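Local coordinates for protein putative dienelactone hydrolase (Klebsiella pneumoniae subsp. pneumoniae MGH 78578, PDB 3F67) that probably acts as an alpha/beta-hydrolase of the dienelactone hydrolase family, cleaving ester or lactone bonds, although its natural substrate is not established, at residues 32-37 and 61-66; 95-100 and 130-135; 115-120 and 137-142. All blocks are in the same frame, centred on the assembly; numbering follows the deposited sequence.

How the contacts relate
Contacts 1 and 3 lie in the same mixed sheet, their centres about 11 Å apart, and meet where strand 32-38 runs beside strand 116-122: I34 O and I36 O probably accept hydrogen bonds from the amides of L118 and T120. Contact 2 sits over that sheet, joining helix 93-108 to helix 124-133, about 14 Å from contact 1 and about 11 Å from contact 3, centre to centre. L100 touches I36 and P65 of contact 1, and both L100 and Y132 reach I119 of contact 3. Along the chain contact 1 closes first, whereas contacts 2 and 3 interleave. Together they build the central part of the alpha/beta-hydrolase fold, close to a probable nucleophile elbow.

Contact 1: residues 32-37 and 61-66; sequences LPIVIV and LAIAPE
Strands 32-37 and 61-65 run parallel, their axes 4.6 Å apart at closest and crossing at -23°, with I34 beside L61, V35 beside A62 and I36 beside I63. They are the two strands of a beta-alpha-beta unit of the alpha/beta-hydrolase fold, connected through helix 46-57. Four N-H...O=C bonds stitch them together. In the first, L61 N approaches P33 O nearly along the C=O axis; V35 N instead meets L61 O at 2.8 Å from above the carbonyl plane.

The beta-branched I34, I36 and I63 suit an extended backbone and face helix 93-108. I34 and I63 lie side by side and point the same way, CG2 of I34 being 4.2 Å from CD1 of I63. At the strand entrance L32 crosses L61 at about a right angle, its CD1 touching L61 CB. On the face of V35 and A62, helix 46-57 packs on V35, V37 and A64; small A64 lets I48 and C52 come close, and its CB is 4.2 Å from V37 CB. P65 has no amide hydrogen to continue the ladder, and its CD packs 3.6 Å from V37 O. A water bridges this end, donating to V37 O at 2.9 Å and to P65 O at 2.7 Å.

Contact 2: residues 95-100 and 130-135; sequences QVLADL and WLYAAH
L97 and L100, one turn apart on helix 93-108, present their side chains to the last turn of helix 124-133 and the residues just after it. The tight part is the buried packing of L100 against Y132. Y132 has CG anti to its backbone N (chi1 -162°), which carries the ring toward the other helix although its CB sets out along the interface. L100 crosses it obliquely: its CB stands over one ring face, 3.5 Å from Y132 CE1, in a CH-pi contact, and its CD1 lies 3.7 Å from Y132 CD1. L97 comes from another direction, sliding past the tyrosine with CD2 in the ring plane at the edge, 3.9 Å from Y132 CD1. The same methyl also touches L131 CB at 4.0 Å, so one leucine branch fills the angle between two successive residues of the facing helix.

Both helices pack on the same side of the central sheet of the alpha/beta-hydrolase fold, and helix 124-133 follows directly on the probable nucleophile elbow at the end of strand 116-122. Leucine suits this layer because its CB and its methyls can meet different surfaces: L97 sets CB over the H135 ring and CD2 at the Y132 edge.

Toward the outside the packing thins to L97 against H135, both partly exposed. The H135 ring lies under L97 CB, which sits 3.9 Å from the ring centroid, only 1° off the normal, and L97 CD1 adds a second touch at H135 ND1. Histidine fits this border: its face accepts an aliphatic group, while its edge makes a polar link. H135 NE2 is hydrogen-bonded to D101 OD2, and Y132 OH to OD1 of the same carboxylate, so one carboxylate ties both ring edges; Y132 OH has N136 ND2 as a further partner. That carboxylate would probably favour a protonated H135.

Contact 3: residues 115-120 and 137-142; sequences HRLLIT and PQLKAA
L139 turns CG anti to its backbone N (chi1 -179°), bringing CD1 across to strand 116-122, while K140 bends at chi2 (-64°) and chi4 (-73°) so that its chain curls back toward H115. L139 CD1 ends 4.0 Å from L117 CG and 3.8 Å from I119 CG2, crossing both side chains at about a right angle. I119 holds CG2 in the crowded position between its backbone N and carbonyl carbon, from where it also meets A142 CB at 3.6 Å; a small alanine suits this close approach beneath helix 124-133.

These segments start the parallel pairing in the beta-alpha-beta unit of strand 116-122, helix 124-133 and strand 141-145, part of the alpha/beta-hydrolase sheet. K140 N donates to L117 O at 2.8 Å, nearly along the C=O axis, and I119 N to A141 O at 3.2 Å, in the carbonyl plane. Between them A141 N is buried without a partner.

At the outer end a long, flexible lysine lets its methylenes pack while its charge stays hydrated. K140 CE lies 3.2 Å from H115 O. One water links K140 NZ to H115 ND1; another accepts from K140 NZ and L117 N and donates to Q138 O at 2.8 Å.

Contact 1: residues 32-37 and 61-66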
ATOM      1  N   LEU A  32      -9.694   7.899  15.046  1.00 13.38           N
ATOM      2  CA  LEU A  32     -10.115   7.618  13.666  1.00 12.91           C
ATOM      3  C   LEU A  32      -9.605   6.278  13.199  1.00 12.86           C
ATOM      4  O   LEU A  32      -8.523   5.860  13.618  1.00 12.92           O
ATOM      5  CB  LEU A  32      -9.542   8.704  12.724  1.00 12.54           C
ATOM      6  CG  LEU A  32     -10.150  10.108  12.963  1.00 12.56           C
ATOM      7  CD1 LEU A  32      -9.202  11.117  12.294  1.00 14.79           C
ATOM      8  CD2 LEU A  32     -11.526  10.114  12.324  1.00 14.25           C
ATOM      9  N   PRO A  33     -10.344   5.617  12.291  1.00 13.50           N
ATOM     10  CA  PRO A  33      -9.719   4.475  11.590  1.00 13.94           C
ATOM     11  C   PRO A  33      -8.513   4.994  10.784  1.00 13.12           C
ATOM     12  O   PRO A  33      -8.562   6.137  10.216  1.00 13.20           O
ATOM     13  CB  PRO A  33     -10.844   3.974  10.639  1.00 14.25           C
ATOM     14  CG  PRO A  33     -11.737   5.216  10.436  1.00 14.26           C
ATOM     15  CD  PRO A  33     -11.628   6.074  11.663  1.00 13.43           C
ATOM     16  N   ILE A  34      -7.449   4.191  10.715  1.00 13.32           N
ATOM     17  CA  ILE A  34      -6.191   4.617  10.105  1.00 13.42           C
ATOM     18  C   ILE A  34      -6.012   3.875   8.797  1.00 14.60           C
ATOM     19  O   ILE A  34      -6.148   2.644   8.784  1.00 14.71           O
ATOM     20  CB  ILE A  34      -5.007   4.202  11.021  1.00 13.56           C
ATOM     21  CG1 ILE A  34      -5.162   4.841  12.426  1.00 15.41           C
ATOM     22  CG2 ILE A  34      -3.643   4.494  10.344  1.00 14.59           C
ATOM     23  CD1 ILE A  34      -4.444   4.055  13.494  1.00 16.35           C
ATOM     24  N   VAL A  35      -5.681   4.593   7.714  1.00 13.14           N
ATOM     25  CA  VAL A  35      -5.230   3.888   6.506  1.00 13.89           C
ATOM     26  C   VAL A  35      -3.774   4.293   6.248  1.00 14.29           C
ATOM     27  O   VAL A  35      -3.491   5.458   5.889  1.00 15.16           O
ATOM     28  CB  VAL A  35      -6.109   4.183   5.250  1.00 12.88           C
ATOM     29  CG1 VAL A  35      -5.554   3.407   4.017  1.00 14.51           C
ATOM     30  CG2 VAL A  35      -7.573   3.821   5.519  1.00 15.21           C
ATOM     31  N   ILE A  36      -2.868   3.337   6.391  1.00 12.72           N
ATOM     32  CA  ILE A  36      -1.474   3.595   5.939  1.00 14.66           C
ATOM     33  C   ILE A  36      -1.496   3.461   4.407  1.00 14.93           C
ATOM     34  O   ILE A  36      -2.081   2.508   3.885  1.00 14.63           O
ATOM     35  CB  ILE A  36      -0.575   2.580   6.536  1.00 14.97           C
ATOM     36  CG1 ILE A  36      -0.545   2.735   8.089  1.00 16.48           C
ATOM     37  CG2 ILE A  36       0.867   2.717   5.960  1.00 18.63           C
ATOM     38  CD1 ILE A  36       0.357   1.675   8.740  1.00 19.07           C
ATOM     39  N   VAL A  37      -0.901   4.419   3.699  1.00 13.92           N
ATOM     40  CA  VAL A  37      -0.947   4.432   2.235  1.00 13.41           C
ATOM     41  C   VAL A  37       0.487   4.174   1.765  1.00 14.74           C
ATOM     42  O   VAL A  37       1.408   4.965   2.094  1.00 14.75           O
ATOM     43  CB  VAL A  37      -1.404   5.808   1.716  1.00 14.91           C
ATOM     44  CG1 VAL A  37      -1.341   5.825   0.176  1.00 13.30           C
ATOM     45  CG2 VAL A  37      -2.877   6.079   2.158  1.00 13.01           C
ATOM     46  N   LEU A  61      -7.977   8.644   8.841  1.00 14.70           N
ATOM     47  CA  LEU A  61      -6.634   9.257   9.050  1.00 14.09           C
ATOM     48  C   LEU A  61      -5.715   8.497   8.104  1.00 14.04           C
ATOM     49  O   LEU A  61      -5.357   7.328   8.358  1.00 14.07           O
ATOM     50  CB  LEU A  61      -6.169   9.110  10.514  1.00 13.64           C
ATOM     51  CG  LEU A  61      -4.660   9.376  10.799  1.00 13.65           C
ATOM     52  CD1 LEU A  61      -4.285  10.774  10.298  1.00 14.06           C
ATOM     53  CD2 LEU A  61      -4.420   9.243  12.342  1.00 14.70           C
ATOM     54  N   ALA A  62      -5.345   9.138   7.002  1.00 13.20           N
ATOM     55  CA  ALA A  62      -4.540   8.466   5.979  1.00 13.10           C
ATOM     56  C   ALA A  62      -3.124   8.990   6.064  1.00 13.43           C
ATOM     57  O   ALA A  62      -2.903  10.223   6.114  1.00 14.31           O
ATOM     58  CB  ALA A  62      -5.111   8.793   4.564  1.00 13.33           C
ATOM     59  N   ILE A  63      -2.174   8.081   6.081  1.00 13.10           N
ATOM     60  CA  ILE A  63      -0.740   8.477   6.338  1.00 13.68           C
ATOM     61  C   ILE A  63       0.145   7.816   5.301  1.00 14.67           C
ATOM     62  O   ILE A  63       0.087   6.595   5.155  1.00 14.01           O
ATOM     63  CB  ILE A  63      -0.266   8.023   7.756  1.00 13.19           C
ATOM     64  CG1 ILE A  63      -1.164   8.646   8.835  1.00 13.83           C
ATOM     65  CG2 ILE A  63       1.204   8.473   7.987  1.00 13.89           C
ATOM     66  CD1 ILE A  63      -1.111   7.839  10.174  1.00 17.32           C
ATOM     67  N   ALA A  64       0.937   8.613   4.556  1.00 13.27           N
ATOM     68  CA  ALA A  64       1.848   8.049   3.550  1.00 14.66           C
ATOM     69  C   ALA A  64       3.294   8.360   3.992  1.00 13.88           C
ATOM     70  O   ALA A  64       3.743   9.507   3.863  1.00 14.20           O
ATOM     71  CB  ALA A  64       1.611   8.709   2.192  1.00 14.07           C
ATOM     72  N   PRO A  65       4.030   7.336   4.436  1.00 14.26           N
ATOM     73  CA  PRO A  65       5.452   7.530   4.815  1.00 13.44           C
ATOM     74  C   PRO A  65       6.406   7.511   3.601  1.00 13.77           C
ATOM     75  O   PRO A  65       6.180   6.779   2.626  1.00 14.41           O
ATOM     76  CB  PRO A  65       5.730   6.315   5.720  1.00 13.85           C
ATOM     77  CG  PRO A  65       4.832   5.218   5.157  1.00 13.17           C
ATOM     78  CD  PRO A  65       3.540   5.973   4.768  1.00 14.35           C
ATOM     79  N   GLU A  66       7.467   8.294   3.724  0.50 14.23           N
ATOM     80  CA  GLU A  66       8.542   8.356   2.762  0.50 14.90           C
ATOM     81  C   GLU A  66       9.470   7.168   3.037  0.50 14.64           C
ATOM     82  O   GLU A  66      10.534   7.325   3.669  0.50 14.94           O
ATOM     83  CB  GLU A  66       9.294   9.671   2.973  0.50 14.40           C
ATOM     84  CG  GLU A  66      10.060  10.137   1.734  0.50 19.33           C
ATOM     85  CD  GLU A  66       9.139  10.424   0.567  0.50 25.53           C
ATOM     86  OE1 GLU A  66       8.775   9.459  -0.143  0.50 25.67           O
ATOM     87  OE2 GLU A  66       8.790  11.615   0.353  0.50 29.04           O
TER
HETATM   88  O   HOH W   1       4.123   5.505   1.330  1.00 18.50           O

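Contact 2: residues 95-100 and 130-135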
ATOM      1  N   GLN A  95      13.065  -3.745   6.666  1.00 15.34           N
ATOM      2  CA  GLN A  95      13.082  -2.342   7.045  1.00 14.73           C
ATOM      3  C   GLN A  95      11.733  -1.694   6.803  1.00 14.29           C
ATOM      4  O   GLN A  95      11.236  -0.927   7.657  1.00 13.92           O
ATOM      5  CB  GLN A  95      14.182  -1.596   6.250  1.00 15.17           C
ATOM      6  CG  GLN A  95      14.266  -0.117   6.567  1.00 14.71           C
ATOM      7  CD  GLN A  95      15.131   0.614   5.556  1.00 15.63           C
ATOM      8  OE1 GLN A  95      16.335   0.712   5.735  1.00 16.73           O
ATOM      9  NE2 GLN A  95      14.533   1.070   4.467  1.00 14.83           N
ATOM     10  N   VAL A  96      11.145  -1.969   5.636  1.00 13.20           N
ATOM     11  CA  VAL A  96       9.870  -1.367   5.234  1.00 13.49           C
ATOM     12  C   VAL A  96       8.789  -1.800   6.231  1.00 13.61           C
ATOM     13  O   VAL A  96       8.026  -0.971   6.737  1.00 13.98           O
ATOM     14  CB  VAL A  96       9.451  -1.775   3.795  1.00 14.45           C
ATOM     15  CG1 VAL A  96       8.010  -1.263   3.497  1.00 13.64           C
ATOM     16  CG2 VAL A  96      10.411  -1.196   2.731  1.00 12.72           C
ATOM     17  N   LEU A  97       8.735  -3.091   6.538  1.00 14.64           N
ATOM     18  CA  LEU A  97       7.644  -3.575   7.408  1.00 14.44           C
ATOM     19  C   LEU A  97       7.799  -2.968   8.821  1.00 15.27           C
ATOM     20  O   LEU A  97       6.805  -2.592   9.456  1.00 14.30           O
ATOM     21  CB  LEU A  97       7.639  -5.110   7.460  1.00 14.97           C
ATOM     22  CG  LEU A  97       7.464  -5.751   6.039  1.00 16.21           C
ATOM     23  CD1 LEU A  97       7.449  -7.259   6.222  1.00 19.94           C
ATOM     24  CD2 LEU A  97       6.185  -5.305   5.330  1.00 19.74           C
ATOM     25  N   ALA A  98       9.036  -2.841   9.292  1.00 15.51           N
ATOM     26  CA  ALA A  98       9.276  -2.239  10.601  1.00 16.03           C
ATOM     27  C   ALA A  98       8.898  -0.741  10.584  1.00 15.79           C
ATOM     28  O   ALA A  98       8.336  -0.213  11.560  1.00 15.86           O
ATOM     29  CB  ALA A  98      10.766  -2.423  11.031  1.00 16.99           C
ATOM     30  N   ASP A  99       9.177  -0.062   9.481  1.00 14.17           N
ATOM     31  CA  ASP A  99       8.772   1.347   9.365  1.00 13.61           C
ATOM     32  C   ASP A  99       7.240   1.463   9.371  1.00 14.37           C
ATOM     33  O   ASP A  99       6.704   2.437   9.920  1.00 14.49           O
ATOM     34  CB  ASP A  99       9.334   1.986   8.068  1.00 14.04           C
ATOM     35  CG  ASP A  99      10.824   2.307   8.180  1.00 15.74           C
ATOM     36  OD1 ASP A  99      11.343   2.442   9.328  1.00 16.54           O
ATOM     37  OD2 ASP A  99      11.484   2.408   7.131  1.00 17.31           O
ATOM     38  N   LEU A 100       6.536   0.549   8.695  1.00 13.79           N
ATOM     39  CA  LEU A 100       5.079   0.629   8.721  1.00 13.43           C
ATOM     40  C   LEU A 100       4.560   0.430  10.151  1.00 14.42           C
ATOM     41  O   LEU A 100       3.572   1.095  10.550  1.00 14.29           O
ATOM     42  CB  LEU A 100       4.448  -0.382   7.794  1.00 14.24           C
ATOM     43  CG  LEU A 100       4.821  -0.152   6.329  1.00 13.95           C
ATOM     44  CD1 LEU A 100       4.282  -1.279   5.437  1.00 15.36           C
ATOM     45  CD2 LEU A 100       4.309   1.245   5.819  1.00 17.53           C
ATOM     46  N   TRP A 130       0.637  -6.825   0.692  1.00 14.45           N
ATOM     47  CA  TRP A 130       0.497  -8.246   1.001  1.00 14.86           C
ATOM     48  C   TRP A 130       1.432  -8.668   2.121  1.00 14.97           C
ATOM     49  O   TRP A 130       1.033  -9.389   3.046  1.00 14.61           O
ATOM     50  CB  TRP A 130       0.838  -9.089  -0.244  1.00 13.98           C
ATOM     51  CG  TRP A 130      -0.206  -9.088  -1.339  1.00 13.27           C
ATOM     52  CD1 TRP A 130      -0.149  -8.423  -2.553  1.00 12.85           C
ATOM     53  CD2 TRP A 130      -1.428  -9.849  -1.353  1.00 13.15           C
ATOM     54  NE1 TRP A 130      -1.276  -8.730  -3.316  1.00 13.78           N
ATOM     55  CE2 TRP A 130      -2.071  -9.591  -2.594  1.00 14.20           C
ATOM     56  CE3 TRP A 130      -2.056 -10.711  -0.414  1.00 13.81           C
ATOM     57  CZ2 TRP A 130      -3.300 -10.166  -2.939  1.00 15.58           C
ATOM     58  CZ3 TRP A 130      -3.291 -11.298  -0.756  1.00 14.34           C
ATOM     59  CH2 TRP A 130      -3.901 -11.023  -2.017  1.00 16.34           C
ATOM     60  N   LEU A 131       2.699  -8.281   1.999  1.00 14.42           N
ATOM     61  CA  LEU A 131       3.676  -8.660   3.027  1.00 14.09           C
ATOM     62  C   LEU A 131       3.256  -8.174   4.419  1.00 14.70           C
ATOM     63  O   LEU A 131       3.432  -8.899   5.428  1.00 14.80           O
ATOM     64  CB  LEU A 131       5.079  -8.145   2.699  1.00 15.25           C
ATOM     65  CG  LEU A 131       5.712  -8.629   1.374  1.00 17.11           C
ATOM     66  CD1 LEU A 131       7.184  -8.141   1.253  1.00 19.63           C
ATOM     67  CD2 LEU A 131       5.594 -10.092   1.146  1.00 22.72           C
ATOM     68  N   TYR A 132       2.800  -6.910   4.497  1.00 13.81           N
ATOM     69  CA  TYR A 132       2.436  -6.329   5.792  1.00 14.23           C
ATOM     70  C   TYR A 132       1.244  -7.062   6.419  1.00 14.36           C
ATOM     71  O   TYR A 132       1.183  -7.242   7.667  1.00 15.28           O
ATOM     72  CB  TYR A 132       2.109  -4.815   5.650  1.00 13.39           C
ATOM     73  CG  TYR A 132       2.161  -4.134   6.997  1.00 13.18           C
ATOM     74  CD1 TYR A 132       3.357  -4.054   7.708  1.00 14.50           C
ATOM     75  CD2 TYR A 132       0.997  -3.631   7.568  1.00 14.17           C
ATOM     76  CE1 TYR A 132       3.407  -3.483   8.963  1.00 13.90           C
ATOM     77  CE2 TYR A 132       1.026  -3.028   8.848  1.00 15.23           C
ATOM     78  CZ  TYR A 132       2.236  -2.956   9.518  1.00 16.59           C
ATOM     79  OH  TYR A 132       2.299  -2.387  10.768  1.00 18.02           O
ATOM     80  N   ALA A 133       0.320  -7.531   5.570  1.00 13.76           N
ATOM     81  CA  ALA A 133      -0.807  -8.308   6.063  1.00 15.00           C
ATOM     82  C   ALA A 133      -0.387  -9.647   6.702  1.00 16.09           C
ATOM     83  O   ALA A 133      -1.110 -10.160   7.551  1.00 16.68           O
ATOM     84  CB  ALA A 133      -1.882  -8.543   4.934  1.00 15.48           C
ATOM     85  N   ALA A 134       0.795 -10.166   6.353  1.00 15.28           N
ATOM     86  CA  ALA A 134       1.338 -11.358   7.024  1.00 16.94           C
ATOM     87  C   ALA A 134       2.317 -10.986   8.143  1.00 17.56           C
ATOM     88  O   ALA A 134       2.927 -11.865   8.775  1.00 19.69           O
ATOM     89  CB  ALA A 134       2.049 -12.248   6.014  1.00 17.35           C
ATOM     90  N   HIS A 135       2.507  -9.696   8.373  1.00 14.98           N
ATOM     91  CA  HIS A 135       3.497  -9.255   9.368  1.00 15.24           C
ATOM     92  C   HIS A 135       2.871  -8.762  10.675  1.00 16.05           C
ATOM     93  O   HIS A 135       3.337  -9.108  11.768  1.00 15.74           O
ATOM     94  CB  HIS A 135       4.368  -8.166   8.734  1.00 15.12           C
ATOM     95  CG  HIS A 135       5.282  -7.470   9.701  1.00 15.58           C
ATOM     96  ND1 HIS A 135       6.518  -7.977  10.060  1.00 17.03           N
ATOM     97  CD2 HIS A 135       5.141  -6.298  10.369  1.00 15.52           C
ATOM     98  CE1 HIS A 135       7.098  -7.147  10.918  1.00 18.70           C
ATOM     99  NE2 HIS A 135       6.292  -6.111  11.104  1.00 15.89           N
TER

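Contact 3: residues 115-120 and 137-142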
ATOM      1  N   HIS A 115      -7.006   0.081  17.272  1.00 14.29           N
ATOM      2  CA  HIS A 115      -7.820  -1.091  16.982  1.00 14.70           C
ATOM      3  C   HIS A 115      -8.474  -1.052  15.607  1.00 14.86           C
ATOM      4  O   HIS A 115      -9.287  -1.928  15.280  1.00 15.39           O
ATOM      5  CB  HIS A 115      -8.863  -1.311  18.087  1.00 16.17           C
ATOM      6  CG  HIS A 115      -8.242  -1.615  19.418  1.00 22.06           C
ATOM      7  ND1 HIS A 115      -7.478  -2.741  19.643  1.00 28.27           N
ATOM      8  CD2 HIS A 115      -8.291  -0.951  20.602  1.00 28.42           C
ATOM      9  CE1 HIS A 115      -7.077  -2.756  20.908  1.00 29.66           C
ATOM     10  NE2 HIS A 115      -7.556  -1.682  21.509  1.00 29.59           N
ATOM     11  N   ARG A 116      -8.114  -0.043  14.806  1.00 14.45           N
ATOM     12  CA  ARG A 116      -8.766   0.155  13.488  1.00 13.45           C
ATOM     13  C   ARG A 116      -7.695   0.458  12.444  1.00 13.18           C
ATOM     14  O   ARG A 116      -7.770   1.418  11.648  1.00 14.20           O
ATOM     15  CB  ARG A 116      -9.809   1.295  13.579  1.00 13.01           C
ATOM     16  CG  ARG A 116     -10.819   1.054  14.709  1.00 13.66           C
ATOM     17  CD  ARG A 116     -11.879   2.179  14.758  1.00 14.18           C
ATOM     18  NE  ARG A 116     -12.695   2.185  13.514  1.00 15.87           N
ATOM     19  CZ  ARG A 116     -13.561   3.156  13.209  1.00 15.90           C
ATOM     20  NH1 ARG A 116     -13.720   4.199  14.029  1.00 17.16           N
ATOM     21  NH2 ARG A 116     -14.282   3.087  12.067  1.00 16.74           N
ATOM     22  N   LEU A 117      -6.706  -0.427  12.391  1.00 14.22           N
ATOM     23  CA  LEU A 117      -5.598  -0.229  11.445  1.00 13.57           C
ATOM     24  C   LEU A 117      -5.852  -0.910  10.123  1.00 13.65           C
ATOM     25  O   LEU A 117      -6.140  -2.110  10.073  1.00 14.44           O
ATOM     26  CB  LEU A 117      -4.288  -0.796  12.028  1.00 13.30           C
ATOM     27  CG  LEU A 117      -2.987  -0.509  11.258  1.00 14.33           C
ATOM     28  CD1 LEU A 117      -2.572   0.987  11.243  1.00 15.80           C
ATOM     29  CD2 LEU A 117      -1.830  -1.418  11.838  1.00 13.90           C
ATOM     30  N   LEU A 118      -5.660  -0.136   9.059  1.00 12.95           N
ATOM     31  CA  LEU A 118      -5.936  -0.594   7.664  1.00 12.78           C
ATOM     32  C   LEU A 118      -4.736  -0.195   6.803  1.00 13.70           C
ATOM     33  O   LEU A 118      -3.968   0.715   7.173  1.00 14.52           O
ATOM     34  CB  LEU A 118      -7.190   0.099   7.146  1.00 12.06           C
ATOM     35  CG  LEU A 118      -8.452  -0.097   7.979  1.00 13.99           C
ATOM     36  CD1 LEU A 118      -9.512   0.914   7.559  1.00 14.58           C
ATOM     37  CD2 LEU A 118      -8.962  -1.536   7.861  1.00 14.56           C
ATOM     38  N   ILE A 119      -4.568  -0.819   5.627  1.00 13.78           N
ATOM     39  CA  ILE A 119      -3.484  -0.397   4.758  1.00 13.13           C
ATOM     40  C   ILE A 119      -3.895  -0.580   3.300  1.00 13.76           C
ATOM     41  O   ILE A 119      -4.615  -1.532   2.952  1.00 13.06           O
ATOM     42  CB  ILE A 119      -2.194  -1.199   5.071  1.00 14.09           C
ATOM     43  CG1 ILE A 119      -1.008  -0.690   4.265  1.00 14.30           C
ATOM     44  CG2 ILE A 119      -2.416  -2.736   4.897  1.00 13.98           C
ATOM     45  CD1 ILE A 119       0.377  -1.330   4.781  1.00 15.17           C
ATOM     46  N   THR A 120      -3.448   0.333   2.454  1.00 13.87           N
ATOM     47  CA  THR A 120      -3.588   0.143   1.008  1.00 14.02           C
ATOM     48  C   THR A 120      -2.289   0.588   0.335  1.00 14.30           C
ATOM     49  O   THR A 120      -1.574   1.462   0.846  1.00 16.27           O
ATOM     50  CB  THR A 120      -4.823   0.904   0.455  1.00 15.01           C
ATOM     51  OG1 THR A 120      -5.096   0.447  -0.879  1.00 13.63           O
ATOM     52  CG2 THR A 120      -4.632   2.456   0.461  1.00 15.66           C
ATOM     53  N   PRO A 137      -0.062  -8.638  13.240  1.00 17.93           N
ATOM     54  CA  PRO A 137      -1.292  -9.372  13.586  1.00 19.12           C
ATOM     55  C   PRO A 137      -2.466  -8.444  13.976  1.00 18.87           C
ATOM     56  O   PRO A 137      -3.615  -8.902  14.013  1.00 18.75           O
ATOM     57  CB  PRO A 137      -0.877 -10.230  14.789  1.00 18.71           C
ATOM     58  CG  PRO A 137       0.285  -9.592  15.349  1.00 21.16           C
ATOM     59  CD  PRO A 137       0.999  -8.837  14.239  1.00 19.17           C
ATOM     60  N   GLN A 138      -2.149  -7.183  14.272  0.50 18.01           N
ATOM     61  CA  GLN A 138      -3.137  -6.164  14.678  0.50 18.29           C
ATOM     62  C   GLN A 138      -3.881  -5.614  13.450  0.50 16.91           C
ATOM     63  O   GLN A 138      -4.956  -5.048  13.587  0.50 15.55           O
ATOM     64  CB  GLN A 138      -2.474  -4.984  15.431  0.50 18.83           C
ATOM     65  CG  GLN A 138      -2.139  -5.135  16.957  0.50 22.90           C
ATOM     66  CD  GLN A 138      -1.520  -3.846  17.590  0.50 25.87           C
ATOM     67  OE1 GLN A 138      -2.225  -2.879  17.917  0.50 25.83           O
ATOM     68  NE2 GLN A 138      -0.204  -3.847  17.774  0.50 27.42           N
ATOM     69  N   LEU A 139      -3.316  -5.790  12.252  1.00 15.76           N
ATOM     70  CA  LEU A 139      -3.896  -5.187  11.037  1.00 15.70           C
ATOM     71  C   LEU A 139      -5.319  -5.732  10.822  1.00 15.34           C
ATOM     72  O   LEU A 139      -5.540  -6.928  10.954  1.00 15.24           O
ATOM     73  CB  LEU A 139      -2.997  -5.483   9.830  1.00 16.24           C
ATOM     74  CG  LEU A 139      -3.535  -4.867   8.517  1.00 13.72           C
ATOM     75  CD1 LEU A 139      -3.324  -3.352   8.492  1.00 15.00           C
ATOM     76  CD2 LEU A 139      -2.767  -5.586   7.352  1.00 15.97           C
ATOM     77  N   LYS A 140      -6.290  -4.868  10.511  1.00 14.31           N
ATOM     78  CA  LYS A 140      -7.670  -5.333  10.337  1.00 13.51           C
ATOM     79  C   LYS A 140      -8.018  -5.706   8.901  1.00 14.13           C
ATOM     80  O   LYS A 140      -8.813  -6.626   8.690  1.00 13.71           O
ATOM     81  CB  LYS A 140      -8.657  -4.256  10.806  1.00 14.34           C
ATOM     82  CG  LYS A 140      -8.563  -4.028  12.335  1.00 14.07           C
ATOM     83  CD  LYS A 140      -8.979  -5.315  13.079  1.00 16.79           C
ATOM     84  CE  LYS A 140      -9.153  -5.063  14.574  1.00 18.75           C
ATOM     85  NZ  LYS A 140      -7.836  -4.878  15.238  1.00 18.87           N
ATOM     86  N   ALA A 141      -7.446  -5.001   7.929  1.00 13.82           N
ATOM     87  CA  ALA A 141      -7.703  -5.337   6.530  1.00 14.02           C
ATOM     88  C   ALA A 141      -6.723  -4.626   5.624  1.00 14.06           C
ATOM     89  O   ALA A 141      -6.047  -3.655   6.054  1.00 14.24           O
ATOM     90  CB  ALA A 141      -9.158  -4.946   6.144  1.00 13.96           C
ATOM     91  N   ALA A 142      -6.630  -5.124   4.380  1.00 13.77           N
ATOM     92  CA  ALA A 142      -5.619  -4.598   3.440  1.00 13.52           C
ATOM     93  C   ALA A 142      -6.183  -4.637   2.026  1.00 13.69           C
ATOM     94  O   ALA A 142      -6.952  -5.541   1.675  1.00 13.85           O
ATOM     95  CB  ALA A 142      -4.313  -5.448   3.480  1.00 12.99           C
TER
HETATM   96  O   HOH W   2      -8.498  -4.968  17.936  1.00 33.29           O
HETATM   97  O   HOH W   3      -6.036  -2.573  14.457  1.00 14.95           O